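Side-chain contacts in cortical-lytic enzyme (Clostridium perfringens, PDB 5JIP), which is a muramidase of glycoside hydrolase family 25 that takes part in cortex peptidoglycan hydrolysis during spore germination, probably with lysozyme-type activity: residues V26-L29 and T30-K33; L82-A85 and V86-D90; T181-P184 and S185-R188. One frame throughout, in Å; residues are numbered along the deposited sequence.

Contact 1: residues V26-L29 and T30-K33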
# COMPACT_ATOMS: atom_id res chain seq x y z
N VAL A 26 35.20 -17.34 0.80
CA VAL A 26 34.03 -16.65 1.35
C VAL A 26 33.76 -17.18 2.77
O VAL A 26 33.40 -18.34 2.95
CB VAL A 26 32.81 -16.83 0.44
CG1 VAL A 26 31.58 -16.18 1.08
CG2 VAL A 26 33.09 -16.27 -0.96
N ASN A 27 33.90 -16.31 3.76
CA ASN A 27 33.61 -16.66 5.14
C ASN A 27 32.30 -15.99 5.55
O ASN A 27 32.27 -14.80 5.87
CB ASN A 27 34.73 -16.25 6.08
CG ASN A 27 34.51 -16.76 7.46
OD1 ASN A 27 33.36 -16.92 7.90
ND2 ASN A 27 35.60 -17.06 8.16
N PHE A 28 31.23 -16.77 5.57
CA PHE A 28 29.90 -16.20 5.81
C PHE A 28 29.74 -15.77 7.25
O PHE A 28 28.98 -14.85 7.53
CB PHE A 28 28.83 -17.20 5.42
CG PHE A 28 28.70 -17.37 3.93
CD1 PHE A 28 28.03 -16.41 3.17
CD2 PHE A 28 29.26 -18.47 3.28
CE1 PHE A 28 27.89 -16.56 1.81
CE2 PHE A 28 29.14 -18.63 1.92
CZ PHE A 28 28.44 -17.67 1.17
N LEU A 29 30.47 -16.39 8.17
CA LEU A 29 30.38 -15.91 9.54
C LEU A 29 30.91 -14.49 9.64
O LEU A 29 30.39 -13.67 10.40
CB LEU A 29 31.14 -16.86 10.49
CG LEU A 29 30.94 -16.57 11.97
CD1 LEU A 29 29.47 -16.67 12.34
CD2 LEU A 29 31.77 -17.54 12.80
N THR A 30 31.95 -14.17 8.88
CA THR A 30 32.46 -12.81 8.87
C THR A 30 31.48 -11.87 8.18
O THR A 30 31.23 -10.76 8.67
CB THR A 30 33.81 -12.79 8.17
OG1 THR A 30 34.70 -13.67 8.87
CG2 THR A 30 34.42 -11.38 8.13
N LEU A 31 30.92 -12.29 7.05
CA LEU A 31 29.98 -11.43 6.33
C LEU A 31 28.72 -11.15 7.15
O LEU A 31 28.09 -10.11 6.98
CB LEU A 31 29.62 -12.09 5.01
CG LEU A 31 30.74 -12.18 3.95
CD1 LEU A 31 30.24 -12.89 2.71
CD2 LEU A 31 31.26 -10.78 3.61
N ALA A 32 28.32 -12.08 8.01
CA ALA A 32 27.13 -11.87 8.83
C ALA A 32 27.27 -10.64 9.69
O ALA A 32 26.26 -10.03 10.08
CB ALA A 32 26.87 -13.10 9.71
N LYS A 33 28.50 -10.25 10.01
CA LYS A 33 28.77 -9.12 10.88
C LYS A 33 28.85 -7.80 10.13
O LYS A 33 28.65 -6.74 10.75
CB LYS A 33 30.09 -9.29 11.64
CG LYS A 33 30.12 -10.45 12.60
CD LYS A 33 29.10 -10.28 13.72
CE LYS A 33 28.26 -11.54 13.89
NZ LYS A 33 27.06 -11.55 13.01

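Contact 2: residues L82-A85 and V86-D90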
# COMPACT_ATOMS: atom_id res chain seq x y z
N LEU A 82 10.58 -15.67 -27.72
CA LEU A 82 10.09 -15.40 -26.38
C LEU A 82 9.86 -16.67 -25.57
O LEU A 82 9.82 -16.61 -24.34
CB LEU A 82 8.82 -14.55 -26.45
CG LEU A 82 8.98 -13.13 -26.99
CD1 LEU A 82 7.60 -12.48 -27.06
CD2 LEU A 82 9.92 -12.27 -26.13
N ASP A 83 9.75 -17.84 -26.22
CA ASP A 83 9.65 -19.09 -25.48
C ASP A 83 10.85 -19.29 -24.58
O ASP A 83 10.74 -19.97 -23.56
CB ASP A 83 9.53 -20.30 -26.41
CG ASP A 83 8.24 -20.33 -27.18
OD1 ASP A 83 7.28 -19.67 -26.73
OD2 ASP A 83 8.19 -21.01 -28.23
N SER A 84 12.02 -18.77 -24.96
CA SER A 84 13.20 -18.96 -24.13
C SER A 84 13.13 -18.15 -22.84
O SER A 84 13.79 -18.51 -21.85
CB SER A 84 14.49 -18.59 -24.89
OG SER A 84 14.54 -17.22 -25.19
N ALA A 85 12.31 -17.10 -22.82
CA ALA A 85 12.11 -16.37 -21.56
C ALA A 85 11.29 -17.19 -20.59
O ALA A 85 11.58 -17.20 -19.38
CB ALA A 85 11.45 -15.02 -21.83
N VAL A 86 10.28 -17.89 -21.09
CA VAL A 86 9.49 -18.78 -20.25
C VAL A 86 10.34 -19.94 -19.76
O VAL A 86 10.29 -20.32 -18.59
CB VAL A 86 8.25 -19.29 -21.03
CG1 VAL A 86 7.47 -20.29 -20.22
CG2 VAL A 86 7.38 -18.13 -21.43
N ILE A 87 11.15 -20.53 -20.65
CA ILE A 87 12.00 -21.65 -20.24
C ILE A 87 12.97 -21.22 -19.15
O ILE A 87 13.17 -21.93 -18.16
CB ILE A 87 12.75 -22.21 -21.45
CG1 ILE A 87 11.76 -22.94 -22.35
CG2 ILE A 87 13.92 -23.12 -21.01
CD1 ILE A 87 12.31 -23.19 -23.73
N GLN A 88 13.65 -20.08 -19.35
CA GLN A 88 14.62 -19.66 -18.36
C GLN A 88 13.95 -19.28 -17.06
O GLN A 88 14.46 -19.61 -15.98
CB GLN A 88 15.46 -18.51 -18.90
CG GLN A 88 16.51 -19.01 -19.89
CD GLN A 88 17.29 -17.90 -20.53
OE1 GLN A 88 17.84 -17.03 -19.85
NE2 GLN A 88 17.37 -17.95 -21.85
N ALA A 89 12.78 -18.63 -17.12
CA ALA A 89 12.07 -18.34 -15.88
C ALA A 89 11.70 -19.63 -15.14
O ALA A 89 11.87 -19.73 -13.92
CB ALA A 89 10.81 -17.51 -16.14
N ASP A 90 11.21 -20.63 -15.87
CA ASP A 90 10.87 -21.89 -15.21
C ASP A 90 12.10 -22.55 -14.62
O ASP A 90 12.03 -23.16 -13.55
CB ASP A 90 10.17 -22.84 -16.18
CG ASP A 90 8.72 -22.46 -16.45
OD1 ASP A 90 8.16 -21.57 -15.78
OD2 ASP A 90 8.13 -23.07 -17.35

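Contact 3: residues T181-P184 and S185-R188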
# COMPACT_ATOMS: atom_id res chain seq x y z
N THR A 181 31.89 3.68 -9.85
CA THR A 181 32.59 4.95 -9.69
C THR A 181 34.07 4.86 -10.11
O THR A 181 34.69 5.91 -10.36
CB THR A 181 32.45 5.41 -8.24
OG1 THR A 181 32.91 4.40 -7.35
CG2 THR A 181 31.00 5.73 -7.93
N ARG A 182 34.63 3.66 -10.23
CA ARG A 182 36.01 3.50 -10.71
C ARG A 182 36.19 3.88 -12.18
O ARG A 182 37.33 4.04 -12.63
CB ARG A 182 36.50 2.05 -10.49
CG ARG A 182 35.91 1.00 -11.43
CD ARG A 182 36.67 -0.33 -11.39
NE ARG A 182 35.98 -1.39 -12.14
CZ ARG A 182 36.06 -1.58 -13.45
NH1 ARG A 182 36.78 -0.77 -14.21
NH2 ARG A 182 35.37 -2.57 -14.01
N ILE A 183 35.10 4.02 -12.93
CA ILE A 183 35.17 4.40 -14.34
C ILE A 183 35.09 5.93 -14.40
O ILE A 183 34.06 6.50 -14.02
CB ILE A 183 34.05 3.74 -15.15
CG1 ILE A 183 34.23 2.21 -15.10
CG2 ILE A 183 34.08 4.21 -16.61
CD1 ILE A 183 33.04 1.46 -15.56
N PRO A 184 36.16 6.62 -14.81
CA PRO A 184 36.18 8.08 -14.67
C PRO A 184 35.08 8.78 -15.46
O PRO A 184 34.60 9.84 -15.03
CB PRO A 184 37.57 8.46 -15.20
CG PRO A 184 38.39 7.21 -15.02
CD PRO A 184 37.45 6.09 -15.28
N SER A 185 34.67 8.24 -16.60
CA SER A 185 33.64 8.87 -17.40
C SER A 185 32.24 8.75 -16.78
O SER A 185 31.33 9.43 -17.25
CB SER A 185 33.62 8.25 -18.79
OG SER A 185 33.08 6.93 -18.74
N ASN A 186 32.05 7.88 -15.76
CA ASN A 186 30.73 7.74 -15.17
C ASN A 186 30.40 8.93 -14.27
O ASN A 186 31.29 9.50 -13.63
CB ASN A 186 30.63 6.46 -14.34
CG ASN A 186 30.23 5.25 -15.16
OD1 ASN A 186 29.66 5.38 -16.25
ND2 ASN A 186 30.50 4.06 -14.63
N PRO A 187 29.12 9.27 -14.15
CA PRO A 187 28.72 10.23 -13.12
C PRO A 187 29.01 9.71 -11.72
O PRO A 187 29.25 8.52 -11.50
CB PRO A 187 27.21 10.40 -13.35
CG PRO A 187 26.82 9.44 -14.39
CD PRO A 187 27.97 8.57 -14.74
N ARG A 188 28.99 10.64 -10.76
CA ARG A 188 29.30 10.32 -9.37
C ARG A 188 28.25 9.41 -8.74
O ARG A 188 28.57 8.58 -7.88
CB ARG A 188 29.41 11.62 -8.56
CG ARG A 188 29.68 11.46 -7.06
CD ARG A 188 29.71 12.82 -6.32
NE ARG A 188 28.42 13.51 -6.36
CZ ARG A 188 27.40 13.26 -5.55
NH1 ARG A 188 27.52 12.31 -4.62
NH2 ARG A 188 26.25 13.95 -5.67
O HOH W 1 33.28 8.39 -12.16

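Contact 1: residues V26-L29 and T30-K33
Asn27 caps the N-terminus of helix 28-34, and Thr30 is its main partner. Thr30 N donates to Asn27 OD1 over 3.2 Å, with an angle of 155° at the hydrogen. The donor stands well above the plane of the side-chain amide, so the bond misses the lone pairs. Leu29 N reaches Asn27 OD1 as well, but that bond is weak. One side-chain oxygen therefore serves two N-H groups of the first turn. CG of Asn27 lies anti to its backbone N (chi1 -173°), which brings OD1 to these N-H groups.

The backbone carbonyl of Asn27 is also used. Leu31 N donates to Asn27 O over 3.1 Å, an i to i+4 bond at the helix start. Thr30 N adds a weak second bond to Asn27 O. One residue further on, Ala32 N donates to Phe28 O over 2.9 Å. The backbone of Asn27 is tied to Gly212 too.

The Thr30 hydroxyl rests against the Asn27 amide, with OG1 3.4 Å from Asn27 CG. The two side chains cross at about a right angle.

On the inner side, Leu31 CD1 lies 3.9 Å from Val26 CG1 and 4.2 Å from Phe28 CD1. Val26 CG1 also sits over one face of the Phe28 ring, toward its rim. The ring of Phe59 meets Phe28 edge-to-face, and Ile38 touches both Phe28 and Leu31. This is a helix N-cap with an apolar inner side, at the start of the helix in the beta-alpha-beta unit of strands 15-19 and 38-44, in the family's TIM-barrel-type domain.

Contact 2: residues L82-A85 and V86-D90
Ile87 N, Gln88 N and Ala89 N donate to Asp83 O, Ser84 O and Ala85 O at 2.9 to 3.0 Å, three successive i to i+4 bonds of a regular alpha-helix. This is the first part of helix 83-100, which links strands 70-75 and 111-113 in a beta-alpha-beta unit of the barrel domain.

The side chains mostly meet the carbonyls of the preceding turn. Ile87 places CG1 3.4 Å from Asp83 O, and its terminal CD1 stays beside the same oxygen. With CG1 anti to the carbonyl carbon of its own residue (chi1 -71°), the branch runs back toward the N-terminal end of the helix and along that oxygen. Val86 packs its CB against Asp83 O at 3.6 Å. Its CG2 turns back toward Leu82 O.

Gln88 does the same on another side of the helix. Its CB and CG both lie against Ser84 O, each at 3.4 Å. Its amide nitrogen NE2 comes within 4.2 Å of Ser84 CB. Gln88 is buried, but both ends of its amide have partners: OE1 is hydrogen-bonded to His74 NE2, and NE2 to the backbone oxygen of Lys77, which fixes which way round the amide sits.

The hydroxyl of Ser84 is hydrogen-bonded near the helix start to Asp81 O, Ser79 OG and Trp130 NE1. Helix 124-142 covers this side, with Trp130 and Arg133 on Ala85, and Arg137 touching Val86 and forming a salt bridge with Asp90.

Ala89 is buried. Its CB lies 3.3 Å from Ala85 O, the oxygen that accepts from its own N-H.

Contact 3: residues T181-P184 and S185-R188
Ile183 and Asn186 meet through both backbone and side chain across a type I beta turn. Among the hydrogen bonds, the one that closes the turn runs from Asn186 N to Ile183 O, at 3.0 Å and 157° at the hydrogen. It is the i to i+3 bond expected of such a turn.

A water adds a second link between the same two residues. It lies 2.8 Å from Ile183 O and 2.7 Å from Asn186 O, in position to donate to either. More acceptors surround it than it has protons, so these bonds may not all be made at once. Ile183 O thus faces both a backbone N-H and the water.

Most of the van der Waals contacts involve the side chain of Ile183. The amide nitrogen ND2 of Asn186 lies 3.6 Å from Ile183 CB and 3.8 Å from Ile183 CD1, and the two side chains pass at a slant. With CG anti to the carbonyl carbon (chi1 -87°), the Asn186 amide is carried over the isoleucine. The other branch of Ile183, CG2, touches Ser185 OG at 3.6 Å. At the mouth of the loop, Thr181 CG2 approaches Arg188 O at 3.7 Å.

The polar end of Asn186 has partners beyond the turn. ND2 is hydrogen-bonded to Tyr180 O and to a bound MES molecule, probably from the crystallisation liquor. Arg182 forms a salt bridge with Asp206, and Arg188 with Asp8.

Pro184 and Ser185 fill the two central positions of the turn. This is a type I beta turn in an exposed loop between the parallel strands 175-178 and 201-208 of the barrel domain.

Overall arrangement
The three contacts follow one another along the chain: residues 26-33, then 82-90, then 181-188. All lie within the family 25 range, in helices or a loop that connect strands of the same mixed sheet. Contacts 1 and 2 belong to two helices that each connect neighbouring parallel strands, while contact 3 lies in the loop after strand 175-178. The centres of contact 1 and contact 2 are about 34 Å apart. Those of contact 1 and contact 3 are about 29 Å apart, and those of contact 2 and contact 3 about 35 Å. None touches another, so they belong to separate parts of one domain. All lie away from the magnesium site formed by Asp227, Met230, Asp258 and Asp304.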